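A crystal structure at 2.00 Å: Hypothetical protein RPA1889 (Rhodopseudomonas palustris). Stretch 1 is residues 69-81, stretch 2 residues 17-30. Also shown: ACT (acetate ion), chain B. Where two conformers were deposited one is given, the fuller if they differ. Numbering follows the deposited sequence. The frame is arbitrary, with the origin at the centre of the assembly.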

ATOM      1  N   PRO A  69      -9.070   9.237  -0.982  1.00 27.49           N
ATOM      2  CA  PRO A  69      -8.549  10.579  -0.680  1.00 26.30           C
ATOM      3  C   PRO A  69      -7.542  10.587   0.498  1.00 26.80           C
ATOM      4  O   PRO A  69      -7.780  11.204   1.557  1.00 27.18           O
ATOM      5  CB  PRO A  69      -9.829  11.374  -0.348  1.00 26.43           C
ATOM      6  CG  PRO A  69     -10.726  10.349   0.327  1.00 27.64           C
ATOM      7  CD  PRO A  69     -10.479   9.075  -0.509  1.00 26.08           C
ATOM      8  N   ASN A  70      -6.415   9.906   0.326  1.00 25.53           N
ATOM      9  CA  ASN A  70      -5.351   9.945   1.307  1.00 26.29           C
ATOM     10  C   ASN A  70      -4.100   9.451   0.588  1.00 25.84           C
ATOM     11  O   ASN A  70      -4.140   8.433  -0.093  1.00 27.21           O
ATOM     12  CB  ASN A  70      -5.661   9.106   2.558  1.00 24.97           C
ATOM     13  CG  ASN A  70      -4.556   9.201   3.603  1.00 26.74           C
ATOM     14  OD1 ASN A  70      -3.495   8.601   3.443  1.00 26.53           O
ATOM     15  ND2 ASN A  70      -4.820   9.907   4.706  1.00 25.17           N
HETATM   16  N   MSE A  71      -3.019  10.195   0.683  1.00 24.90           N
HETATM   17  CA  MSE A  71      -1.854   9.903  -0.175  1.00 26.72           C
HETATM   18  C   MSE A  71      -1.109   8.679   0.336  1.00 26.64           C
HETATM   19  O   MSE A  71      -0.510   7.915  -0.457  1.00 27.98           O
HETATM   20  CB  MSE A  71      -0.893  11.100  -0.226  1.00 26.46           C
HETATM   21  CG  MSE A  71       0.127  11.024  -1.389  1.00 26.38           C
HETATM   22 SE   MSE A  71      -0.878  11.017  -3.171  1.00 37.21          SE
HETATM   23  CE  MSE A  71      -1.326  12.935  -3.377  1.00 24.50           C
ATOM     24  N   GLN A  72      -1.121   8.484   1.648  1.00 26.83           N
ATOM     25  CA  GLN A  72      -0.531   7.269   2.192  1.00 27.18           C
ATOM     26  C   GLN A  72      -1.269   6.005   1.711  1.00 27.72           C
ATOM     27  O   GLN A  72      -0.636   4.985   1.428  1.00 28.03           O
ATOM     28  CB  GLN A  72      -0.465   7.333   3.734  1.00 27.79           C
ATOM     29  CG  GLN A  72       0.317   6.126   4.413  1.00 27.15           C
ATOM     30  CD  GLN A  72       1.824   6.193   4.198  1.00 30.97           C
ATOM     31  OE1 GLN A  72       2.333   7.157   3.622  1.00 31.85           O
ATOM     32  NE2 GLN A  72       2.551   5.180   4.707  1.00 30.20           N
ATOM     33  N   VAL A  73      -2.610   6.061   1.666  1.00 27.06           N
ATOM     34  CA  VAL A  73      -3.412   4.940   1.184  1.00 26.70           C
ATOM     35  C   VAL A  73      -3.023   4.665  -0.278  1.00 26.38           C
ATOM     36  O   VAL A  73      -2.754   3.528  -0.638  1.00 26.08           O
ATOM     37  CB  VAL A  73      -4.949   5.206   1.343  1.00 26.55           C
ATOM     38  CG1 VAL A  73      -5.789   4.042   0.818  1.00 27.68           C
ATOM     39  CG2 VAL A  73      -5.276   5.377   2.845  1.00 22.79           C
ATOM     40  N   ARG A  74      -3.013   5.709  -1.101  1.00 25.56           N
ATOM     41  CA  ARG A  74      -2.708   5.548  -2.510  1.00 25.82           C
ATOM     42  C   ARG A  74      -1.318   4.949  -2.717  1.00 25.02           C
ATOM     43  O   ARG A  74      -1.157   4.075  -3.577  1.00 25.68           O
ATOM     44  CB  ARG A  74      -2.802   6.904  -3.228  1.00 24.00           C
ATOM     45  CG  ARG A  74      -4.233   7.468  -3.276  1.00 25.34           C
ATOM     46  CD  ARG A  74      -4.309   8.686  -4.231  1.00 25.34           C
ATOM     47  NE  ARG A  74      -5.689   9.202  -4.297  1.00 25.23           N
ATOM     48  CZ  ARG A  74      -6.161  10.019  -5.227  1.00 27.10           C
ATOM     49  NH1 ARG A  74      -5.393  10.438  -6.217  1.00 26.22           N
ATOM     50  NH2 ARG A  74      -7.434  10.424  -5.178  1.00 26.11           N
ATOM     51  N   LEU A  75      -0.324   5.474  -1.981  1.00 25.01           N
ATOM     52  CA  LEU A  75       1.070   5.005  -2.052  1.00 25.27           C
ATOM     53  C   LEU A  75       1.190   3.526  -1.711  1.00 25.81           C
ATOM     54  O   LEU A  75       1.778   2.728  -2.444  1.00 25.44           O
ATOM     55  CB  LEU A  75       1.994   5.810  -1.099  1.00 25.67           C
ATOM     56  CG  LEU A  75       3.430   5.266  -0.944  1.00 26.20           C
ATOM     57  CD1 LEU A  75       4.224   5.431  -2.205  1.00 22.98           C
ATOM     58  CD2 LEU A  75       4.095   6.066   0.187  1.00 27.58           C
ATOM     59  N   GLN A  76       0.630   3.154  -0.579  1.00 26.25           N
ATOM     60  CA  GLN A  76       0.749   1.790  -0.109  0.50 26.54           C
ATOM     61  C   GLN A  76       0.006   0.821  -1.021  1.00 26.93           C
ATOM     62  O   GLN A  76       0.468  -0.270  -1.248  1.00 26.75           O
ATOM     63  CB  GLN A  76       0.281   1.663   1.346  0.50 26.90           C
ATOM     64  CG  GLN A  76       1.295   2.284   2.347  0.50 27.83           C
ATOM     65  CD  GLN A  76       2.715   1.840   2.071  0.50 28.07           C
ATOM     66  OE1 GLN A  76       3.003   0.655   2.070  0.50 28.75           O
ATOM     67  NE2 GLN A  76       3.607   2.796   1.831  0.50 25.46           N
ATOM     68  N   ALA A  77      -1.150   1.239  -1.515  1.00 25.65           N
ATOM     69  CA  ALA A  77      -1.935   0.416  -2.442  1.00 27.11           C
ATOM     70  C   ALA A  77      -1.170   0.184  -3.764  1.00 27.89           C
ATOM     71  O   ALA A  77      -1.154  -0.939  -4.276  1.00 28.06           O
ATOM     72  CB  ALA A  77      -3.350   1.055  -2.724  1.00 26.33           C
ATOM     73  N   ALA A  78      -0.500   1.214  -4.265  1.00 27.96           N
ATOM     74  CA  ALA A  78       0.289   1.086  -5.472  1.00 28.91           C
ATOM     75  C   ALA A  78       1.524   0.237  -5.221  1.00 29.00           C
ATOM     76  O   ALA A  78       1.859  -0.649  -6.017  1.00 27.40           O
ATOM     77  CB  ALA A  78       0.669   2.474  -6.022  1.00 28.56           C
ATOM     78  N   LYS A  79       2.200   0.459  -4.092  1.00 29.94           N
ATOM     79  CA  LYS A  79       3.359  -0.407  -3.770  1.00 30.30           C
ATOM     80  C   LYS A  79       2.994  -1.885  -3.665  1.00 31.08           C
ATOM     81  O   LYS A  79       3.719  -2.738  -4.138  1.00 29.90           O
ATOM     82  CB  LYS A  79       4.073   0.047  -2.490  1.00 31.68           C
ATOM     83  CG  LYS A  79       4.904   1.296  -2.705  1.00 33.69           C
ATOM     84  CD  LYS A  79       5.351   1.946  -1.431  1.00 38.92           C
ATOM     85  CE  LYS A  79       6.480   1.220  -0.741  1.00 44.67           C
ATOM     86  NZ  LYS A  79       6.686   1.885   0.618  1.00 51.86           N
ATOM     87  N   LEU A  80       1.853  -2.178  -3.080  1.00 32.02           N
ATOM     88  CA  LEU A  80       1.449  -3.575  -2.829  1.00 32.87           C
ATOM     89  C   LEU A  80       0.703  -4.216  -4.000  1.00 32.73           C
ATOM     90  O   LEU A  80       0.322  -5.396  -3.932  1.00 33.69           O
ATOM     91  CB  LEU A  80       0.577  -3.658  -1.541  1.00 32.47           C
ATOM     92  CG  LEU A  80       1.428  -3.536  -0.256  1.00 34.50           C
ATOM     93  CD1 LEU A  80       0.573  -3.336   1.003  1.00 36.75           C
ATOM     94  CD2 LEU A  80       2.259  -4.785  -0.092  1.00 39.81           C
ATOM     95  N   THR A  81       0.470  -3.455  -5.069  1.00 31.79           N
ATOM     96  CA  THR A  81      -0.100  -4.055  -6.272  1.00 30.83           C
ATOM     97  C   THR A  81       0.880  -4.134  -7.439  1.00 31.19           C
ATOM     98  O   THR A  81       0.478  -4.513  -8.553  1.00 32.14           O
ATOM     99  CB  THR A  81      -1.416  -3.369  -6.715  1.00 31.18           C
ATOM    100  OG1 THR A  81      -1.228  -1.955  -6.856  1.00 30.22           O
ATOM    101  CG2 THR A  81      -2.496  -3.594  -5.698  1.00 29.98           C
TER
HETATM  102  C   ACT B 124      -2.158  11.295  -7.161  1.00 30.10           C
HETATM  103  O   ACT B 124      -2.439  10.129  -6.693  1.00 26.02           O
HETATM  104  OXT ACT B 124      -2.923  12.084  -7.945  1.00 27.92           O
HETATM  105  CH3 ACT B 124      -0.824  11.646  -6.763  1.00 31.62           C
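Stretch 2, residues 17-30: LFAKVTVEQDDALL

At the apolar centre of the contact, V73 of stretch 1 packs against T22, V23 and A19 of stretch 2. The backbones come closest at V73 and T22, whose CA atoms are 5.3 Å apart. Stretch 2 is helical throughout, and its helix packs across helix 71-79 of stretch 1 with an angle of 122° between their N-to-C directions; the axes approach to 8.1 Å. The methyl T22 CG2 rests 3.6 Å from V73 CA and 3.4 Å from Q72 O, while T22 OG1 is turned back to its own helix, donating to F18 O at 2.7 Å. V73 CG2 also reaches V23 CG2 (3.6 Å), and V73 CG1 lies 4.2 Å from A19 CB.

Toward the C-terminal end of stretch 1, the F18 ring reaches toward stretch 1, its edge meeting L80, with F18 CE1 3.4 Å from L80 CD1; F18 CZ lies 4.0 Å from Q76 CB.

Farther toward the N-terminal end of stretch 1, Q72 fits as a knob among T22, Q25, D26 and L29. Q72 NE2 donates to Q25 OE1 at 3.2 Å in a nearly linear hydrogen bond. At the polar edge, N70 caps helix 71-79, N70 OD1 accepting from V73 N at 3.2 Å, while N70 ND2 makes a weak hydrogen bond to D26 OD2 (3.1 Å). A water O lies 3.0 Å from D26 OD2 and 2.9 Å from M71 N, bridging them.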

ATOM      1  N   LEU A  17     -10.386  -2.385   5.804  1.00 27.73           N
ATOM      2  CA  LEU A  17      -9.469  -2.254   6.954  1.00 27.54           C
ATOM      3  C   LEU A  17      -8.079  -1.764   6.492  1.00 27.22           C
ATOM      4  O   LEU A  17      -7.441  -0.969   7.166  1.00 26.07           O
ATOM      5  CB  LEU A  17      -9.353  -3.577   7.725  1.00 27.40           C
ATOM      6  CG  LEU A  17      -8.491  -3.533   8.990  1.00 26.09           C
ATOM      7  CD1 LEU A  17      -9.172  -2.609  10.095  1.00 27.21           C
ATOM      8  CD2 LEU A  17      -8.288  -5.004   9.513  1.00 27.94           C
ATOM      9  N   PHE A  18      -7.624  -2.244   5.341  1.00 27.38           N
ATOM     10  CA  PHE A  18      -6.380  -1.744   4.755  1.00 28.15           C
ATOM     11  C   PHE A  18      -6.444  -0.194   4.665  1.00 28.21           C
ATOM     12  O   PHE A  18      -5.493   0.497   5.038  1.00 27.99           O
ATOM     13  CB  PHE A  18      -6.172  -2.359   3.357  1.00 27.65           C
ATOM     14  CG  PHE A  18      -4.857  -1.954   2.679  1.00 29.25           C
ATOM     15  CD1 PHE A  18      -3.755  -2.816   2.671  1.00 29.84           C
ATOM     16  CD2 PHE A  18      -4.742  -0.718   2.053  1.00 31.73           C
ATOM     17  CE1 PHE A  18      -2.564  -2.453   2.025  1.00 28.50           C
ATOM     18  CE2 PHE A  18      -3.570  -0.327   1.418  1.00 27.28           C
ATOM     19  CZ  PHE A  18      -2.481  -1.199   1.399  1.00 29.06           C
ATOM     20  N   ALA A  19      -7.532   0.356   4.125  1.00 26.82           N
ATOM     21  CA  ALA A  19      -7.605   1.811   4.000  1.00 27.27           C
ATOM     22  C   ALA A  19      -7.625   2.524   5.377  1.00 27.72           C
ATOM     23  O   ALA A  19      -6.979   3.564   5.556  1.00 26.22           O
ATOM     24  CB  ALA A  19      -8.849   2.243   3.147  1.00 26.69           C
ATOM     25  N   LYS A  20      -8.379   1.966   6.330  1.00 28.40           N
ATOM     26  CA  LYS A  20      -8.470   2.560   7.677  0.50 28.63           C
ATOM     27  C   LYS A  20      -7.100   2.586   8.348  1.00 28.18           C
ATOM     28  O   LYS A  20      -6.724   3.599   8.916  1.00 27.73           O
ATOM     29  CB  LYS A  20      -9.512   1.839   8.565  0.50 28.77           C
ATOM     30  CG  LYS A  20      -9.784   2.515   9.935  0.50 28.16           C
ATOM     31  CD  LYS A  20     -10.656   1.666  10.859  0.50 28.92           C
ATOM     32  CE  LYS A  20     -11.515   2.565  11.756  0.50 32.52           C
ATOM     33  NZ  LYS A  20     -11.306   2.271  13.201  0.50 32.61           N
ATOM     34  N   VAL A  21      -6.358   1.479   8.291  1.00 28.95           N
ATOM     35  CA  VAL A  21      -5.052   1.455   8.978  1.00 29.14           C
ATOM     36  C   VAL A  21      -3.982   2.328   8.294  1.00 27.59           C
ATOM     37  O   VAL A  21      -3.090   2.853   8.942  1.00 27.97           O
ATOM     38  CB  VAL A  21      -4.506  -0.014   9.298  1.00 29.27           C
ATOM     39  CG1 VAL A  21      -5.552  -0.848   9.897  1.00 29.86           C
ATOM     40  CG2 VAL A  21      -3.989  -0.675   8.068  1.00 30.85           C
ATOM     41  N   THR A  22      -4.069   2.480   6.987  1.00 28.91           N
ATOM     42  CA  THR A  22      -3.136   3.301   6.257  0.50 28.67           C
ATOM     43  C   THR A  22      -3.451   4.817   6.369  1.00 29.68           C
ATOM     44  O   THR A  22      -2.534   5.661   6.396  1.00 30.81           O
ATOM     45  CB  THR A  22      -3.078   2.739   4.850  0.50 28.85           C
ATOM     46  OG1 THR A  22      -2.874   1.317   4.979  0.50 27.82           O
ATOM     47  CG2 THR A  22      -1.953   3.338   4.054  0.50 29.02           C
ATOM     48  N   VAL A  23      -4.737   5.165   6.473  1.00 29.26           N
ATOM     49  CA  VAL A  23      -5.109   6.546   6.904  1.00 28.69           C
ATOM     50  C   VAL A  23      -4.485   6.830   8.282  1.00 29.77           C
ATOM     51  O   VAL A  23      -3.876   7.869   8.517  1.00 29.03           O
ATOM     52  CB  VAL A  23      -6.651   6.691   6.971  1.00 29.83           C
ATOM     53  CG1 VAL A  23      -7.080   7.886   7.833  1.00 29.24           C
ATOM     54  CG2 VAL A  23      -7.218   6.839   5.535  1.00 26.56           C
ATOM     55  N   GLU A  24      -4.652   5.897   9.215  1.00 30.74           N
ATOM     56  CA  GLU A  24      -4.062   6.067  10.522  1.00 32.44           C
ATOM     57  C   GLU A  24      -2.531   6.088  10.496  1.00 30.76           C
ATOM     58  O   GLU A  24      -1.938   6.788  11.304  1.00 31.04           O
ATOM     59  CB  GLU A  24      -4.600   5.034  11.496  1.00 33.14           C
ATOM     60  CG  GLU A  24      -6.100   5.269  11.805  1.00 35.89           C
ATOM     61  CD  GLU A  24      -6.681   4.220  12.767  1.00 38.77           C
ATOM     62  OE1 GLU A  24      -5.918   3.692  13.619  1.00 42.27           O
ATOM     63  OE2 GLU A  24      -7.907   3.927  12.655  1.00 43.68           O
ATOM     64  N   GLN A  25      -1.894   5.361   9.573  1.00 30.57           N
ATOM     65  CA  GLN A  25      -0.437   5.547   9.307  1.00 30.33           C
ATOM     66  C   GLN A  25      -0.090   6.991   8.988  1.00 30.56           C
ATOM     67  O   GLN A  25       0.799   7.589   9.609  1.00 31.21           O
ATOM     68  CB  GLN A  25       0.079   4.651   8.174  1.00 29.64           C
ATOM     69  CG  GLN A  25       0.221   3.144   8.544  1.00 28.50           C
ATOM     70  CD  GLN A  25       0.503   2.329   7.307  1.00 30.71           C
ATOM     71  OE1 GLN A  25       1.036   2.851   6.348  1.00 33.90           O
ATOM     72  NE2 GLN A  25       0.098   1.075   7.292  1.00 31.72           N
ATOM     73  N   ASP A  26      -0.824   7.564   8.053  1.00 31.31           N
ATOM     74  CA  ASP A  26      -0.647   8.945   7.671  1.00 32.12           C
ATOM     75  C   ASP A  26      -0.796   9.835   8.903  1.00 31.88           C
ATOM     76  O   ASP A  26       0.069  10.655   9.163  1.00 33.18           O
ATOM     77  CB  ASP A  26      -1.693   9.339   6.612  1.00 30.99           C
ATOM     78  CG  ASP A  26      -1.342  10.623   5.911  1.00 34.82           C
ATOM     79  OD1 ASP A  26      -0.137  10.803   5.600  1.00 36.57           O
ATOM     80  OD2 ASP A  26      -2.265  11.448   5.649  1.00 36.26           O
ATOM     81  N   ASP A  27      -1.871   9.656   9.662  1.00 32.89           N
ATOM     82  CA  ASP A  27      -2.117  10.431  10.894  1.00 33.69           C
ATOM     83  C   ASP A  27      -0.926  10.310  11.845  1.00 34.79           C
ATOM     84  O   ASP A  27      -0.465  11.307  12.434  1.00 33.60           O
ATOM     85  CB  ASP A  27      -3.358   9.901  11.638  1.00 34.09           C
ATOM     86  CG  ASP A  27      -4.704  10.218  10.937  1.00 37.86           C
ATOM     87  OD1 ASP A  27      -4.695  11.053  10.007  1.00 38.46           O
ATOM     88  OD2 ASP A  27      -5.761   9.637  11.380  1.00 38.34           O
ATOM     89  N   ALA A  28      -0.458   9.073  12.029  1.00 35.10           N
ATOM     90  CA  ALA A  28       0.647   8.775  12.962  1.00 35.42           C
ATOM     91  C   ALA A  28       1.948   9.519  12.609  1.00 36.34           C
ATOM     92  O   ALA A  28       2.567  10.189  13.472  1.00 36.23           O
ATOM     93  CB  ALA A  28       0.891   7.244  13.028  1.00 34.67           C
ATOM     94  N   LEU A  29       2.367   9.388  11.360  1.00 36.63           N
ATOM     95  CA  LEU A  29       3.511  10.119  10.817  1.00 38.35           C
ATOM     96  C   LEU A  29       3.444  11.631  11.082  1.00 38.58           C
ATOM     97  O   LEU A  29       4.429  12.229  11.536  1.00 38.41           O
ATOM     98  CB  LEU A  29       3.608   9.889   9.309  1.00 38.26           C
ATOM     99  CG  LEU A  29       4.086   8.526   8.777  1.00 41.60           C
ATOM    100  CD1 LEU A  29       3.902   8.399   7.258  1.00 43.01           C
ATOM    101  CD2 LEU A  29       5.577   8.219   9.169  1.00 44.52           C
ATOM    102  N   LEU A  30       2.290  12.239  10.787  1.00 38.35           N
ATOM    103  CA  LEU A  30       2.086  13.684  11.001  1.00 38.93           C
ATOM    104  C   LEU A  30       2.189  14.090  12.473  1.00 39.01           C
ATOM    105  O   LEU A  30       2.684  15.191  12.776  1.00 39.18           O
ATOM    106  CB  LEU A  30       0.740  14.142  10.425  1.00 38.88           C
ATOM    107  CG  LEU A  30       0.660  14.139   8.886  1.00 41.84           C
ATOM    108  CD1 LEU A  30      -0.766  14.312   8.418  1.00 43.38           C
ATOM    109  CD2 LEU A  30       1.569  15.209   8.274  1.00 44.16           C
TER
HETATM  110  O   HOH W   1      -2.869  12.214   2.793  1.00 21.39           O